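Local coordinates for protein tRNA (cytosine(72)-C(5))-methyltransferase (Pyrococcus horikoshii, PDB 5ZVE) that methylates the C5 position of cytosine 72 in several tRNAs, using S-adenosyl-L-methionine as the methyl donor, at residues 80-85 against 160-165. Sequence-based numbering, arbitrary orientation.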
loop_
_atom_site.group_PDB
_atom_site.type_symbol
_atom_site.label_atom_id
_atom_site.label_comp_id
_atom_site.label_asym_id
_atom_site.label_seq_id
_atom_site.Cartn_x
_atom_site.Cartn_y
_atom_site.Cartn_z
ATOM N N PHE A 80 21.134 -12.533 -0.331
ATOM C CA PHE A 80 22.041 -13.080 -1.328
ATOM C C PHE A 80 22.096 -12.184 -2.560
ATOM O O PHE A 80 21.234 -11.325 -2.762
ATOM C CB PHE A 80 21.648 -14.511 -1.716
ATOM C CG PHE A 80 20.184 -14.698 -1.989
ATOM C CD1 PHE A 80 19.655 -14.405 -3.236
ATOM C CD2 PHE A 80 19.343 -15.207 -1.012
ATOM C CE1 PHE A 80 18.313 -14.589 -3.495
ATOM C CE2 PHE A 80 18.001 -15.396 -1.263
ATOM C CZ PHE A 80 17.482 -15.085 -2.507
ATOM N N SER A 81 23.127 -12.382 -3.373
ATOM C CA SER A 81 23.364 -11.545 -4.542
ATOM C C SER A 81 22.313 -11.766 -5.624
ATOM O O SER A 81 21.651 -12.804 -5.665
ATOM C CB SER A 81 24.762 -11.811 -5.105
ATOM O OG SER A 81 25.022 -10.986 -6.226
ATOM N N ASP A 82 22.165 -10.781 -6.502
ATOM C CA ASP A 82 21.168 -10.848 -7.561
ATOM C C ASP A 82 21.512 -11.919 -8.591
ATOM O O ASP A 82 20.628 -12.433 -9.274
ATOM C CB ASP A 82 21.026 -9.488 -8.242
ATOM C CG ASP A 82 20.299 -8.480 -7.378
ATOM O OD1 ASP A 82 20.000 -8.805 -6.209
ATOM O OD2 ASP A 82 20.033 -7.362 -7.862
ATOM N N ASP A 83 22.794 -12.257 -8.696
ATOM C CA ASP A 83 23.241 -13.253 -9.667
ATOM C C ASP A 83 23.463 -14.634 -9.050
ATOM O O ASP A 83 23.873 -15.561 -9.748
ATOM C CB ASP A 83 24.530 -12.796 -10.352
ATOM C CG ASP A 83 25.708 -12.737 -9.400
ATOM O OD1 ASP A 83 25.483 -12.655 -8.173
ATOM O OD2 ASP A 83 26.862 -12.785 -9.878
ATOM N N PHE A 84 23.210 -14.758 -7.749
ATOM C CA PHE A 84 23.457 -16.003 -7.020
ATOM C C PHE A 84 22.790 -17.212 -7.678
ATOM O O PHE A 84 21.589 -17.202 -7.947
ATOM C CB PHE A 84 22.979 -15.879 -5.572
ATOM C CG PHE A 84 23.270 -17.092 -4.730
ATOM C CD1 PHE A 84 24.530 -17.668 -4.734
ATOM C CD2 PHE A 84 22.287 -17.658 -3.941
ATOM C CE1 PHE A 84 24.804 -18.782 -3.961
ATOM C CE2 PHE A 84 22.556 -18.774 -3.171
ATOM C CZ PHE A 84 23.815 -19.335 -3.181
ATOM N N GLU A 85 23.582 -18.245 -7.945
ATOM C CA GLU A 85 23.076 -19.476 -8.548
ATOM C C GLU A 85 23.283 -20.658 -7.617
ATOM O O GLU A 85 24.266 -21.390 -7.741
ATOM C CB GLU A 85 23.751 -19.750 -9.892
ATOM C CG GLU A 85 23.480 -18.702 -10.953
ATOM C CD GLU A 85 23.119 -19.320 -12.292
ATOM O OE1 GLU A 85 23.527 -20.476 -12.548
ATOM O OE2 GLU A 85 22.424 -18.651 -13.088
ATOM N N LEU A 160 16.241 -18.660 4.325
ATOM C CA LEU A 160 16.996 -17.595 3.685
ATOM C C LEU A 160 16.162 -16.904 2.619
ATOM O O LEU A 160 16.355 -17.128 1.423
ATOM C CB LEU A 160 18.287 -18.140 3.071
ATOM C CG LEU A 160 19.294 -17.064 2.654
ATOM C CD1 LEU A 160 19.866 -16.356 3.882
ATOM C CD2 LEU A 160 20.395 -17.681 1.812
ATOM N N PRO A 161 15.216 -16.063 3.053
ATOM C CA PRO A 161 14.463 -15.237 2.109
ATOM C C PRO A 161 15.372 -14.178 1.498
ATOM O O PRO A 161 16.379 -13.835 2.102
ATOM C CB PRO A 161 13.378 -14.609 2.982
ATOM C CG PRO A 161 14.013 -14.521 4.330
ATOM C CD PRO A 161 14.862 -15.763 4.452
ATOM N N LYS A 162 15.032 -13.679 0.319
ATOM C CA LYS A 162 15.816 -12.616 -0.285
ATOM C C LYS A 162 15.801 -11.379 0.623
ATOM O O LYS A 162 16.833 -10.748 0.856
ATOM C CB LYS A 162 15.274 -12.292 -1.674
ATOM C CG LYS A 162 15.880 -11.071 -2.313
ATOM C CD LYS A 162 17.187 -11.371 -2.997
ATOM C CE LYS A 162 17.327 -10.531 -4.254
ATOM N NZ LYS A 162 18.749 -10.388 -4.664
ATOM N N PHE A 163 14.623 -11.056 1.147
ATOM C CA PHE A 163 14.466 -9.982 2.123
ATOM C C PHE A 163 13.617 -10.469 3.282
ATOM O O PHE A 163 12.849 -11.419 3.141
ATOM C CB PHE A 163 13.814 -8.741 1.505
ATOM C CG PHE A 163 14.629 -8.091 0.426
ATOM C CD1 PHE A 163 15.616 -7.170 0.744
ATOM C CD2 PHE A 163 14.393 -8.384 -0.908
ATOM C CE1 PHE A 163 16.365 -6.561 -0.248
ATOM C CE2 PHE A 163 15.134 -7.772 -1.910
ATOM C CZ PHE A 163 16.123 -6.864 -1.579
ATOM N N LYS A 164 13.753 -9.814 4.428
ATOM C CA LYS A 164 12.964 -10.166 5.596
ATOM C C LYS A 164 12.263 -8.957 6.208
ATOM O O LYS A 164 12.906 -8.006 6.643
ATOM C CB LYS A 164 13.847 -10.837 6.647
ATOM C CG LYS A 164 13.115 -11.237 7.914
ATOM C CD LYS A 164 11.897 -12.077 7.617
ATOM C CE LYS A 164 11.248 -12.570 8.901
ATOM N NZ LYS A 164 9.915 -13.186 8.634
ATOM N N LEU A 165 10.934 -9.014 6.219
ATOM C CA LEU A 165 10.101 -8.082 6.961
ATOM C C LEU A 165 9.382 -8.883 8.034
ATOM O O LEU A 165 9.073 -10.051 7.824
ATOM C CB LEU A 165 9.092 -7.377 6.050
ATOM C CG LEU A 165 9.607 -6.382 5.008
ATOM C CD1 LEU A 165 8.451 -5.803 4.210
ATOM C CD2 LEU A 165 10.382 -5.275 5.684
#
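The ring of F80 has the carbonyl oxygen of L160 at its edge, in the ring plane and 3.6 Å from CE2, while the aliphatic chain of K162 crosses the ring at about a right angle. The contact joins the loop between strands 70-74 and 90-93 to the end of strand 154-161 in the PUA domain, where the chain turns a corner at L160. Closest on the lysine side is CD, 3.4 Å from CE1 of F80, with CB 3.7 Å from CZ. CD2 of L160 lies 3.9 Å from CD2 of the ring, and L134 of strand 134-140 also touches F80. The backbone at the corner is tied to the same loop, since N79 donates from ND2 to the carbonyl O of P161 and makes a backbone hydrogen bond with K162. An alanine in place of F80 would probably leave a gap between L160 and the K162 methylenes, and the lysine chain would be likely to lose the surface that steadies its course.

A bend at chi2 (84°) sets CD of K162 against the ring, and a second at chi3 (144°) sets the course of CE. NZ makes a weak hydrogen bond, 3.3 Å long, to O of F80, just ahead of the type I turn S81-F84. F80 thus meets the lysine twice, by its ring against the methylenes and by its backbone O at NZ. Within the turn, NZ also forms a salt bridge with OD1 of D82, 2.5 Å away, approaching on the anti side and 27° out of the carboxylate plane.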